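Local coordinates for uncharacterized protein MJ0236 (Methanocaldococcus jannaschii DSM 2661, PDB 2PHP) that probably condenses, through this C-terminal ThiN domain of a bifunctional thiamine biosynthesis protein, a thiazole phosphate with a hydroxymethylpyrimidine diphosphate to give thiamine phosphate, at residues Lys10-Leu15 and Gly69-Gly74; Asn36-Leu41 and Lys48-Leu53; Ile83-Lys88 and Thr129-Thr134; Asn90-Ala95 and Leu163-Ile168. One frame throughout, in Å; residues are numbered along the deposited sequence.

Overall arrangement
The four contacts illustrate how a single mixed sheet is ordered and covered from two directions. Interaction 2 is the hairpin 37-40/50-53 within it. Interaction 1, its centre about 6 Å from that of interaction 2, brings helix 8-22 against strand 71-73, one of the two outer strands within this chain. Interaction 4, about 11 Å from interaction 2 between centres, joins the entry to strand 95-100 with the exit of strand 159-164; Glu39 ties it to the hairpin through Ala167 N. Interaction 3 pairs two helices, and Ile83 on one of them reaches both the hairpin and Arg94. Interactions 1 and 3 do not touch, their nearest atoms being about 8 Å apart.

Interaction 1 (Lys10-Leu15 and Gly69-Gly74); sequences KVIKNL and GDIEFG
Apolar contacts carry the whole of this meeting between helix 8-22 and strand 71-73. Ile71 is the central residue: both of its branches reach Leu15, and CG2 also meets Ile12. CD1, at the end of a branch with CG1 anti to the carbonyl carbon (chi1 -68°), lies 3.5 Å from Leu15 CB, while Ile71 CG2 rests 3.6 Å from Ile12 CD1 and meets Leu15 CD1 at 3.8 Å. The Ile12 and Ile71 side chains pass alongside in opposing senses, so methyl meets methyl along their flanks. Ile12 CD1 thus sits between two strand residues, for it also lies 3.8 Å from Phe73 CE2.

The aromatic contacts lie at the far tip of Phe73. Its CZ comes within 3.9 Å of Val11 CG1, the methyl that stands anti to its own backbone N, and both aliphatic neighbours approach the ring obliquely.

The arrangement is helix-on-sheet packing at one of the sheet's two outer strands within the chain, the short axes running at 148° to one another and 9.3 Å apart. Val11 and Leu15, one turn apart, also reach Ala51 on the adjoining strand, so the helix spans more than the edge.

Polar and intersubunit contacts lie around this apolar patch. Lys8 makes a cation-pi interaction with Phe73. Ile12 also packs on Tyr17 of a second subunit, and Asp70 OD1 forms a salt bridge with Lys23 NZ of that subunit.

Interaction 2 (Asn36-Leu41 and Lys48-Leu53); sequences NIAESL and KDVAAL
The bond from Ala51 N to Glu39 O, 2.9 Å long at 169°, is the straightest in this antiparallel hairpin, and Glu39 N returns to Ala51 O at 3.0 Å. Together they make a hydrogen-bonded pair. Near the turn, Leu41 N donates to Asp49 O, approaching nearly along the axis of that carbonyl.

At the other end a side chain replaces the backbone. With CG anti to its backbone N (chi1 -159°), Asn36 lays its amide against the main chain of Leu53: OD1 accepts from Leu53 N at 3.1 Å, on a lone pair in the carbonyl plane, and ND2 donates to Leu53 O at 3.2 Å. These two bonds together fix the rotation of the amide. OD1 takes a further bond from Ile37 N, which lies above the carbonyl plane. An alanine here would remove the partners of Leu53 N and O and would probably loosen this end of the hairpin.

Packing follows the sheet faces. Ala38, Ser40 and Val50 share one face with Ala52; Ala38 CB lies 3.8 Å from Val50 CG1 and 3.6 Å from Ala52 CB, and Val50 CG2 touches Ser40 CB.

Helix 77-87 packs on that face, through Ile79, Ala80, Ile83 and Leu84. On the other face Glu39 and Ala51 meet Leu15 of helix 8-22, and the Glu39 carboxylate binds Ala167 N and Arg94. Strands 95-100 and 71-73 extend the sheet beyond 37-40 and 50-53 respectively.

Interaction 3 (Ile83-Lys88 and Thr129-Thr134); sequences ILSASK and TMEWGT
Helix-helix packing beside the central sheet of this ThiN domain is the setting here: helix 77-87 runs alongside helix 129-141, the axes of the two short segments 8.7 Å apart and inclined by 28°. The close approach is consistent with the small side chains of Ser85 and Ala86 at the interface, and Ser85 and Glu131 bring their CA atoms within 5.7 Å.

Ser85 points at the partner helix and divides its contacts between two residues one turn apart. Its CB lies 3.6 Å from Thr134 CG2, and OG comes 3.3 Å from Glu131 CA, while that hydroxyl is hydrogen-bonded to Lys81 O of its own helix. Thr134 CG2, anti to the backbone N, also lies 3.7 Å from Ala86 N.

The two helices, running in the same general direction, are joined by van der Waals contact, with the polar end of Thr134 turned back into its own helix. At chi1 -64° its OG1 donates to Met130 O, a selenomethionine carbonyl, at 2.7 Å and nearly along the C=O axis; the same oxygen also receives Thr134 N. A glycine here would remove both the methyl that meets Ser85 and Ala86 and the hydroxyl bonded to Met130 O, and would probably loosen the packing between the helices.

Thr134 also touches Ile82, and on the sheet side Ile83 packs against Ala38, Ser40 and Val50.

Interaction 4 (Asn90-Ala95 and Leu163-Ile168); sequences NPEIRA and LGRDAI
Arg165 O lies over one face of the Arg94 guanidinium, 3.1 Å above the plane and displaced from its centre. The backbone beside this group forms a classic beta bulge, where strand 95-100 begins next to the end of strand 159-164. Arg94 is bent at chi3 (-66°), and its NH1 is held by Glu39 and by Ser40 O of strand 37-40. The Arg165 guanidinium is met instead at its edge: Glu92 OE2 lies near its plane, 3.3 Å from NE, in a salt bridge whose hydrogen bond is weak. The two side chains run alongside each other, their carboxylate and guanidinium planes 57° apart, and Arg165 NH1 has a second carboxylate partner in Glu169.

In the bulge, Arg94 and Ala95 both face Gly164: Ala95 N donates to Gly164 O at 3.1 Å, Gly164 N returns to Ala95 O at the same length, and Arg94 N adds a longer, weak bond to Gly164 O. Ahead of it, a type I turn from Asn90 to Ile93 leads in, with Asn90 OD1 taking Glu92 N in an Asx turn.

Apolar contact accompanies the bulge, Ile93 CG2 lying 4.2 Å from Leu163 CB. Past Gly164 the chain enters helix 167-185 with Asp166 at the N-cap, its OD1 bonded to Glu169 N. Ala95 CB packs directly against this helix start, 3.3 Å from Ala167 N.

Interaction 1 (Lys10-Leu15 and Gly69-Gly74)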
loop_
_atom_site.group_PDB
_atom_site.type_symbol
_atom_site.label_atom_id
_atom_site.label_comp_id
_atom_site.label_asym_id
_atom_site.label_seq_id
_atom_site.Cartn_x
_atom_site.Cartn_y
_atom_site.Cartn_z
ATOM N N LYS B 10 1.718 -0.918 -24.743
ATOM C CA LYS B 10 3.065 -0.370 -24.772
ATOM C C LYS B 10 3.224 0.764 -23.762
ATOM O O LYS B 10 4.210 0.823 -23.030
ATOM C CB LYS B 10 3.422 0.113 -26.179
ATOM C CG LYS B 10 4.826 0.688 -26.299
ATOM C CD LYS B 10 5.881 -0.402 -26.186
ATOM C CE LYS B 10 7.284 0.173 -26.307
ATOM N NZ LYS B 10 8.328 -0.883 -26.199
ATOM N N VAL B 11 2.246 1.666 -23.723
ATOM C CA VAL B 11 2.278 2.795 -22.796
ATOM C C VAL B 11 2.276 2.323 -21.338
ATOM O O VAL B 11 3.069 2.800 -20.521
ATOM C CB VAL B 11 1.074 3.736 -23.022
ATOM C CG1 VAL B 11 0.966 4.749 -21.879
ATOM C CG2 VAL B 11 1.231 4.470 -24.356
ATOM N N ILE B 12 1.381 1.397 -21.010
ATOM C CA ILE B 12 1.315 0.874 -19.650
ATOM C C ILE B 12 2.648 0.223 -19.269
ATOM O O ILE B 12 3.122 0.397 -18.150
ATOM C CB ILE B 12 0.181 -0.164 -19.492
ATOM C CG1 ILE B 12 -1.183 0.525 -19.634
ATOM C CG2 ILE B 12 0.314 -0.886 -18.148
ATOM C CD1 ILE B 12 -1.429 1.648 -18.662
ATOM N N LYS B 13 3.249 -0.518 -20.200
ATOM C CA LYS B 13 4.530 -1.171 -19.929
ATOM C C LYS B 13 5.665 -0.159 -19.713
ATOM O O LYS B 13 6.542 -0.375 -18.870
ATOM C CB LYS B 13 4.923 -2.125 -21.068
ATOM C CG LYS B 13 4.165 -3.437 -21.110
ATOM C CD LYS B 13 4.829 -4.422 -22.075
ATOM C CE LYS B 13 3.910 -5.610 -22.348
ATOM N NZ LYS B 13 4.261 -6.336 -23.593
ATOM N N ASN B 14 5.650 0.938 -20.469
ATOM C CA ASN B 14 6.686 1.956 -20.331
ATOM C C ASN B 14 6.574 2.637 -18.974
ATOM O O ASN B 14 7.566 2.807 -18.272
ATOM C CB ASN B 14 6.578 3.000 -21.443
ATOM C CG ASN B 14 6.963 2.445 -22.791
ATOM O OD1 ASN B 14 7.785 1.529 -22.882
ATOM N ND2 ASN B 14 6.387 3.004 -23.852
ATOM N N LEU B 15 5.357 3.024 -18.607
ATOM C CA LEU B 15 5.126 3.674 -17.319
ATOM C C LEU B 15 5.508 2.754 -16.161
ATOM O O LEU B 15 6.154 3.181 -15.199
ATOM C CB LEU B 15 3.658 4.088 -17.190
ATOM C CG LEU B 15 3.323 5.401 -17.901
ATOM C CD1 LEU B 15 1.823 5.559 -18.076
ATOM C CD2 LEU B 15 3.907 6.544 -17.088
ATOM N N GLY B 69 -1.225 4.683 -5.686
ATOM C CA GLY B 69 -2.192 4.498 -6.752
ATOM C C GLY B 69 -1.760 3.540 -7.851
ATOM O O GLY B 69 -0.708 2.896 -7.759
ATOM N N ASP B 70 -2.578 3.454 -8.895
ATOM C CA ASP B 70 -2.316 2.568 -10.022
ATOM C C ASP B 70 -2.165 3.364 -11.299
ATOM O O ASP B 70 -2.575 4.523 -11.373
ATOM C CB ASP B 70 -3.480 1.588 -10.211
ATOM C CG ASP B 70 -3.857 0.884 -8.930
ATOM O OD1 ASP B 70 -2.974 0.237 -8.326
ATOM O OD2 ASP B 70 -5.035 0.982 -8.530
ATOM N N ILE B 71 -1.583 2.732 -12.312
ATOM C CA ILE B 71 -1.424 3.394 -13.586
ATOM C C ILE B 71 -2.689 3.151 -14.381
ATOM O O ILE B 71 -3.069 2.013 -14.623
ATOM C CB ILE B 71 -0.224 2.850 -14.354
ATOM C CG1 ILE B 71 1.053 3.242 -13.623
ATOM C CG2 ILE B 71 -0.223 3.398 -15.764
ATOM C CD1 ILE B 71 2.314 2.699 -14.249
ATOM N N GLU B 72 -3.344 4.235 -14.768
ATOM C CA GLU B 72 -4.569 4.142 -15.525
ATOM C C GLU B 72 -4.688 5.325 -16.476
ATOM O O GLU B 72 -4.204 6.430 -16.180
ATOM C CB GLU B 72 -5.763 4.127 -14.569
ATOM C CG GLU B 72 -5.738 2.974 -13.578
ATOM C CD GLU B 72 -6.787 1.920 -13.886
ATOM O OE1 GLU B 72 -6.854 1.462 -15.050
ATOM O OE2 GLU B 72 -7.533 1.559 -12.947
ATOM N N PHE B 73 -5.330 5.086 -17.619
ATOM C CA PHE B 73 -5.552 6.135 -18.595
ATOM C C PHE B 73 -6.574 7.121 -18.040
ATOM O O PHE B 73 -7.530 6.730 -17.374
ATOM C CB PHE B 73 -6.067 5.540 -19.908
ATOM C CG PHE B 73 -4.982 5.027 -20.785
ATOM C CD1 PHE B 73 -4.325 5.883 -21.665
ATOM C CD2 PHE B 73 -4.561 3.701 -20.687
ATOM C CE1 PHE B 73 -3.260 5.432 -22.430
ATOM C CE2 PHE B 73 -3.493 3.241 -21.447
ATOM C CZ PHE B 73 -2.841 4.104 -22.321
ATOM N N GLY B 74 -6.369 8.400 -18.328
ATOM C CA GLY B 74 -7.278 9.412 -17.844
ATOM C C GLY B 74 -7.043 9.768 -16.394
ATOM O O GLY B 74 -7.746 10.596 -15.838
#

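Interaction 2 (Asn36-Leu41 and Lys48-Leu53)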
loop_
_atom_site.group_PDB
_atom_site.type_symbol
_atom_site.label_atom_id
_atom_site.label_comp_id
_atom_site.label_asym_id
_atom_site.label_seq_id
_atom_site.Cartn_x
_atom_site.Cartn_y
_atom_site.Cartn_z
ATOM N N ASN B 36 4.022 13.120 -10.322
ATOM C CA ASN B 36 3.292 12.104 -11.064
ATOM C C ASN B 36 4.039 11.937 -12.377
ATOM O O ASN B 36 4.797 12.821 -12.783
ATOM C CB ASN B 36 1.842 12.523 -11.330
ATOM C CG ASN B 36 0.934 11.321 -11.641
ATOM O OD1 ASN B 36 1.413 10.216 -11.936
ATOM N ND2 ASN B 36 -0.375 11.537 -11.578
ATOM N N ILE B 37 3.863 10.797 -13.022
ATOM C CA ILE B 37 4.517 10.553 -14.297
ATOM C C ILE B 37 3.430 10.050 -15.245
ATOM O O ILE B 37 2.608 9.200 -14.874
ATOM C CB ILE B 37 5.676 9.528 -14.153
ATOM C CG1 ILE B 37 6.410 9.377 -15.492
ATOM C CG2 ILE B 37 5.145 8.203 -13.654
ATOM C CD1 ILE B 37 7.744 8.683 -15.386
ATOM N N ALA B 38 3.419 10.601 -16.455
ATOM C CA ALA B 38 2.419 10.263 -17.451
ATOM C C ALA B 38 2.997 10.030 -18.841
ATOM O O ALA B 38 4.066 10.545 -19.195
ATOM C CB ALA B 38 1.374 11.366 -17.519
ATOM N N GLU B 39 2.269 9.253 -19.631
ATOM C CA GLU B 39 2.677 8.958 -20.995
ATOM C C GLU B 39 1.411 8.792 -21.819
ATOM O O GLU B 39 0.420 8.210 -21.357
ATOM C CB GLU B 39 3.514 7.682 -21.055
ATOM C CG GLU B 39 4.188 7.460 -22.414
ATOM C CD GLU B 39 5.032 6.191 -22.458
ATOM O OE1 GLU B 39 5.913 6.023 -21.580
ATOM O OE2 GLU B 39 4.825 5.360 -23.375
ATOM N N SER B 40 1.446 9.312 -23.041
ATOM C CA SER B 40 0.295 9.234 -23.923
ATOM C C SER B 40 0.533 8.334 -25.116
ATOM O O SER B 40 1.668 7.937 -25.420
ATOM C CB SER B 40 -0.043 10.616 -24.466
ATOM O OG SER B 40 0.919 10.993 -25.438
ATOM N N LEU B 41 -0.568 8.024 -25.792
ATOM C CA LEU B 41 -0.521 7.246 -27.015
ATOM C C LEU B 41 -0.084 8.300 -28.034
ATOM O O LEU B 41 -0.151 9.509 -27.760
ATOM C CB LEU B 41 -1.921 6.750 -27.371
ATOM C CG LEU B 41 -2.537 5.608 -26.567
ATOM C CD1 LEU B 41 -4.040 5.540 -26.854
ATOM C CD2 LEU B 41 -1.843 4.294 -26.930
ATOM N N LYS B 48 -7.779 11.431 -21.852
ATOM C CA LYS B 48 -8.155 10.023 -21.762
ATOM C C LYS B 48 -7.137 9.134 -22.480
ATOM O O LYS B 48 -7.044 7.944 -22.197
ATOM C CB LYS B 48 -9.536 9.793 -22.372
ATOM C CG LYS B 48 -10.677 10.514 -21.682
ATOM C CD LYS B 48 -10.889 9.995 -20.279
ATOM C CE LYS B 48 -12.376 9.967 -19.913
ATOM N NZ LYS B 48 -13.076 11.268 -20.128
ATOM N N ASP B 49 -6.385 9.706 -23.414
ATOM C CA ASP B 49 -5.372 8.944 -24.125
ATOM C C ASP B 49 -4.054 9.021 -23.364
ATOM O O ASP B 49 -3.020 8.602 -23.869
ATOM C CB ASP B 49 -5.167 9.485 -25.546
ATOM C CG ASP B 49 -6.354 9.213 -26.463
ATOM O OD1 ASP B 49 -7.206 8.365 -26.121
ATOM O OD2 ASP B 49 -6.422 9.843 -27.543
ATOM N N VAL B 50 -4.098 9.558 -22.145
ATOM C CA VAL B 50 -2.894 9.693 -21.320
ATOM C C VAL B 50 -2.996 8.867 -20.043
ATOM O O VAL B 50 -3.993 8.958 -19.327
ATOM C CB VAL B 50 -2.659 11.168 -20.913
ATOM C CG1 VAL B 50 -1.342 11.298 -20.150
ATOM C CG2 VAL B 50 -2.662 12.056 -22.150
ATOM N N ALA B 51 -1.970 8.067 -19.750
ATOM C CA ALA B 51 -1.975 7.250 -18.529
ATOM C C ALA B 51 -0.999 7.775 -17.475
ATOM O O ALA B 51 0.057 8.327 -17.806
ATOM C CB ALA B 51 -1.645 5.803 -18.855
ATOM N N ALA B 52 -1.361 7.587 -16.206
ATOM C CA ALA B 52 -0.530 8.031 -15.085
ATOM C C ALA B 52 -1.048 7.468 -13.760
ATOM O O ALA B 52 -2.029 6.729 -13.746
ATOM C CB ALA B 52 -0.512 9.545 -15.033
ATOM N N LEU B 53 -0.400 7.824 -12.650
ATOM C CA LEU B 53 -0.819 7.338 -11.334
ATOM C C LEU B 53 -2.137 7.953 -10.912
ATOM O O LEU B 53 -2.377 9.126 -11.152
ATOM C CB LEU B 53 0.241 7.659 -10.271
ATOM C CG LEU B 53 1.575 6.933 -10.430
ATOM C CD1 LEU B 53 2.584 7.439 -9.423
ATOM C CD2 LEU B 53 1.353 5.449 -10.264
#

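Interaction 3 (Ile83-Lys88 and Thr129-Thr134)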
loop_
_atom_site.group_PDB
_atom_site.type_symbol
_atom_site.label_atom_id
_atom_site.label_comp_id
_atom_site.label_asym_id
_atom_site.label_seq_id
_atom_site.Cartn_x
_atom_site.Cartn_y
_atom_site.Cartn_z
ATOM N N ILE B 83 1.474 17.367 -21.876
ATOM C CA ILE B 83 1.835 16.484 -22.981
ATOM C C ILE B 83 1.093 16.816 -24.279
ATOM O O ILE B 83 1.710 16.926 -25.336
ATOM C CB ILE B 83 1.593 15.005 -22.611
ATOM C CG1 ILE B 83 2.499 14.631 -21.430
ATOM C CG2 ILE B 83 1.876 14.109 -23.821
ATOM C CD1 ILE B 83 2.186 13.303 -20.783
ATOM N N LEU B 84 -0.223 16.977 -24.207
ATOM C CA LEU B 84 -0.986 17.310 -25.403
ATOM C C LEU B 84 -0.554 18.646 -25.987
ATOM O O LEU B 84 -0.573 18.825 -27.206
ATOM C CB LEU B 84 -2.486 17.325 -25.106
ATOM C CG LEU B 84 -3.152 15.950 -25.228
ATOM C CD1 LEU B 84 -2.537 14.986 -24.219
ATOM C CD2 LEU B 84 -4.651 16.083 -25.008
ATOM N N SER B 85 -0.162 19.586 -25.128
ATOM C CA SER B 85 0.294 20.889 -25.607
ATOM C C SER B 85 1.647 20.754 -26.308
ATOM O O SER B 85 1.841 21.258 -27.413
ATOM C CB SER B 85 0.422 21.885 -24.449
ATOM O OG SER B 85 -0.845 22.265 -23.941
ATOM N N ALA B 86 2.584 20.071 -25.663
ATOM C CA ALA B 86 3.910 19.893 -26.238
ATOM C C ALA B 86 3.879 19.075 -27.524
ATOM O O ALA B 86 4.683 19.313 -28.432
ATOM C CB ALA B 86 4.838 19.230 -25.223
ATOM N N SER B 87 2.960 18.115 -27.608
ATOM C CA SER B 87 2.874 17.269 -28.796
ATOM C C SER B 87 2.559 18.074 -30.057
ATOM O O SER B 87 2.860 17.633 -31.166
ATOM C CB SER B 87 1.833 16.153 -28.605
ATOM O OG SER B 87 0.512 16.658 -28.547
ATOM N N LYS B 88 1.959 19.252 -29.885
ATOM C CA LYS B 88 1.625 20.127 -31.012
ATOM C C LYS B 88 2.900 20.669 -31.662
ATOM O O LYS B 88 2.890 21.092 -32.823
ATOM C CB LYS B 88 0.757 21.299 -30.541
ATOM C CG LYS B 88 -0.620 20.901 -30.006
ATOM C CD LYS B 88 -1.443 20.196 -31.073
ATOM C CE LYS B 88 -2.847 19.829 -30.581
ATOM N NZ LYS B 88 -3.678 19.207 -31.671
ATOM N N THR B 129 -3.626 27.372 -17.351
ATOM C CA THR B 129 -2.232 27.668 -17.056
ATOM C C THR B 129 -1.275 26.669 -17.704
ATOM O O THR B 129 -0.278 27.063 -18.307
ATOM C CB THR B 129 -1.951 27.647 -15.541
ATOM O OG1 THR B 129 -2.921 28.448 -14.856
ATOM C CG2 THR B 129 -0.553 28.194 -15.258
HETATM N N MSE B 130 -1.574 25.376 -17.577
HETATM C CA MSE B 130 -0.693 24.348 -18.134
HETATM C C MSE B 130 -0.622 24.298 -19.653
HETATM O O MSE B 130 0.429 23.990 -20.214
HETATM C CB MSE B 130 -1.073 22.969 -17.591
HETATM C CG MSE B 130 -0.743 22.771 -16.109
HETATM SE SE MSE B 130 1.170 22.990 -15.680
HETATM C CE MSE B 130 1.105 24.861 -15.158
ATOM N N GLU B 131 -1.726 24.599 -20.330
ATOM C CA GLU B 131 -1.716 24.576 -21.791
ATOM C C GLU B 131 -0.981 25.815 -22.302
ATOM O O GLU B 131 -0.092 25.732 -23.153
ATOM C CB GLU B 131 -3.149 24.550 -22.331
ATOM C CG GLU B 131 -4.044 23.568 -21.605
ATOM C CD GLU B 131 -5.438 23.476 -22.196
ATOM O OE1 GLU B 131 -5.988 24.517 -22.618
ATOM O OE2 GLU B 131 -5.990 22.354 -22.218
ATOM N N TRP B 132 -1.353 26.963 -21.753
ATOM C CA TRP B 132 -0.754 28.229 -22.135
ATOM C C TRP B 132 0.740 28.295 -21.813
ATOM O O TRP B 132 1.547 28.711 -22.652
ATOM C CB TRP B 132 -1.486 29.370 -21.427
ATOM C CG TRP B 132 -0.753 30.656 -21.487
ATOM C CD1 TRP B 132 -0.739 31.549 -22.519
ATOM C CD2 TRP B 132 0.157 31.160 -20.503
ATOM N NE1 TRP B 132 0.130 32.578 -22.238
ATOM C CE2 TRP B 132 0.691 32.365 -21.007
ATOM C CE3 TRP B 132 0.571 30.708 -19.243
ATOM C CZ2 TRP B 132 1.628 33.125 -20.294
ATOM C CZ3 TRP B 132 1.501 31.464 -18.533
ATOM C CH2 TRP B 132 2.018 32.661 -19.062
ATOM N N GLY B 133 1.099 27.898 -20.596
ATOM C CA GLY B 133 2.492 27.933 -20.181
ATOM C C GLY B 133 3.390 27.035 -21.011
ATOM O O GLY B 133 4.519 27.404 -21.344
ATOM N N THR B 134 2.895 25.843 -21.331
ATOM C CA THR B 134 3.665 24.904 -22.131
ATOM C C THR B 134 3.866 25.502 -23.520
ATOM O O THR B 134 4.973 25.488 -24.059
ATOM C CB THR B 134 2.941 23.548 -22.256
ATOM O OG1 THR B 134 2.836 22.941 -20.960
ATOM C CG2 THR B 134 3.704 22.615 -23.193
#

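Interaction 4 (Asn90-Ala95 and Leu163-Ile168)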
loop_
_atom_site.group_PDB
_atom_site.type_symbol
_atom_site.label_atom_id
_atom_site.label_comp_id
_atom_site.label_asym_id
_atom_site.label_seq_id
_atom_site.Cartn_x
_atom_site.Cartn_y
_atom_site.Cartn_z
ATOM N N ASN B 90 6.027 18.835 -31.187
ATOM C CA ASN B 90 6.777 17.638 -31.549
ATOM C C ASN B 90 5.940 16.423 -31.143
ATOM O O ASN B 90 5.935 16.023 -29.979
ATOM C CB ASN B 90 8.129 17.618 -30.825
ATOM C CG ASN B 90 8.955 16.386 -31.163
ATOM O OD1 ASN B 90 8.503 15.514 -31.899
ATOM N ND2 ASN B 90 10.169 16.309 -30.622
ATOM N N PRO B 91 5.234 15.809 -32.106
ATOM C CA PRO B 91 4.397 14.643 -31.814
ATOM C C PRO B 91 5.160 13.456 -31.233
ATOM O O PRO B 91 4.547 12.492 -30.784
ATOM C CB PRO B 91 3.759 14.330 -33.166
ATOM C CG PRO B 91 4.835 14.714 -34.124
ATOM C CD PRO B 91 5.315 16.038 -33.559
ATOM N N GLU B 92 6.489 13.527 -31.237
ATOM C CA GLU B 92 7.306 12.449 -30.687
ATOM C C GLU B 92 7.311 12.484 -29.158
ATOM O O GLU B 92 7.643 11.498 -28.510
ATOM C CB GLU B 92 8.755 12.553 -31.179
ATOM C CG GLU B 92 9.084 11.738 -32.421
ATOM C CD GLU B 92 10.583 11.714 -32.711
ATOM O OE1 GLU B 92 10.991 10.998 -33.646
ATOM O OE2 GLU B 92 11.354 12.409 -32.010
ATOM N N ILE B 93 6.957 13.627 -28.587
ATOM C CA ILE B 93 6.935 13.781 -27.131
ATOM C C ILE B 93 5.622 13.252 -26.533
ATOM O O ILE B 93 4.566 13.851 -26.713
ATOM C CB ILE B 93 7.134 15.266 -26.760
ATOM C CG1 ILE B 93 8.501 15.736 -27.269
ATOM C CG2 ILE B 93 7.037 15.463 -25.249
ATOM C CD1 ILE B 93 9.686 14.995 -26.638
ATOM N N ARG B 94 5.701 12.127 -25.822
ATOM C CA ARG B 94 4.517 11.512 -25.217
ATOM C C ARG B 94 4.560 11.384 -23.687
ATOM O O ARG B 94 3.603 10.895 -23.089
ATOM C CB ARG B 94 4.292 10.113 -25.816
ATOM C CG ARG B 94 4.179 10.099 -27.330
ATOM C CD ARG B 94 3.975 8.692 -27.882
ATOM N NE ARG B 94 5.130 7.813 -27.673
ATOM C CZ ARG B 94 5.203 6.881 -26.728
ATOM N NH1 ARG B 94 4.188 6.700 -25.901
ATOM N NH2 ARG B 94 6.296 6.133 -26.606
ATOM N N ALA B 95 5.640 11.826 -23.048
ATOM C CA ALA B 95 5.737 11.682 -21.594
ATOM C C ALA B 95 6.248 12.887 -20.818
ATOM O O ALA B 95 7.010 13.714 -21.336
ATOM C CB ALA B 95 6.592 10.461 -21.255
ATOM N N LEU B 163 10.322 16.412 -19.793
ATOM C CA LEU B 163 9.591 15.807 -20.908
ATOM C C LEU B 163 10.477 14.847 -21.699
ATOM O O LEU B 163 11.704 14.894 -21.596
ATOM C CB LEU B 163 9.057 16.898 -21.853
ATOM C CG LEU B 163 8.116 17.975 -21.290
ATOM C CD1 LEU B 163 8.900 18.956 -20.438
ATOM C CD2 LEU B 163 7.443 18.730 -22.428
ATOM N N GLY B 164 9.856 13.981 -22.493
ATOM C CA GLY B 164 10.616 13.024 -23.279
ATOM C C GLY B 164 9.725 12.210 -24.195
ATOM O O GLY B 164 8.506 12.398 -24.205
ATOM N N ARG B 165 10.329 11.303 -24.960
ATOM C CA ARG B 165 9.582 10.470 -25.899
ATOM C C ARG B 165 8.665 9.475 -25.199
ATOM O O ARG B 165 7.559 9.204 -25.674
ATOM C CB ARG B 165 10.549 9.747 -26.844
ATOM C CG ARG B 165 11.354 10.709 -27.713
ATOM C CD ARG B 165 11.651 10.141 -29.087
ATOM N NE ARG B 165 12.906 10.656 -29.627
ATOM C CZ ARG B 165 14.038 10.753 -28.930
ATOM N NH1 ARG B 165 14.081 10.362 -27.658
ATOM N NH2 ARG B 165 15.126 11.261 -29.498
ATOM N N ASP B 166 9.130 8.922 -24.082
ATOM C CA ASP B 166 8.330 7.995 -23.289
ATOM C C ASP B 166 8.742 8.091 -21.826
ATOM O O ASP B 166 9.757 8.716 -21.493
ATOM C CB ASP B 166 8.455 6.549 -23.790
ATOM C CG ASP B 166 9.884 6.057 -23.830
ATOM O OD1 ASP B 166 10.612 6.203 -22.818
ATOM O OD2 ASP B 166 10.272 5.504 -24.879
ATOM N N ALA B 167 7.946 7.476 -20.955
ATOM C CA ALA B 167 8.195 7.530 -19.521
ATOM C C ALA B 167 9.592 7.081 -19.093
ATOM O O ALA B 167 10.164 7.648 -18.163
ATOM C CB ALA B 167 7.131 6.717 -18.776
ATOM N N ILE B 168 10.128 6.061 -19.756
ATOM C CA ILE B 168 11.448 5.557 -19.409
ATOM C C ILE B 168 12.515 6.596 -19.718
ATOM O O ILE B 168 13.451 6.786 -18.942
ATOM C CB ILE B 168 11.784 4.260 -20.172
ATOM C CG1 ILE B 168 10.717 3.196 -19.888
ATOM C CG2 ILE B 168 13.159 3.748 -19.736
ATOM C CD1 ILE B 168 10.903 1.892 -20.653
HETATM O O HOH W 1 7.928 3.437 -26.117
#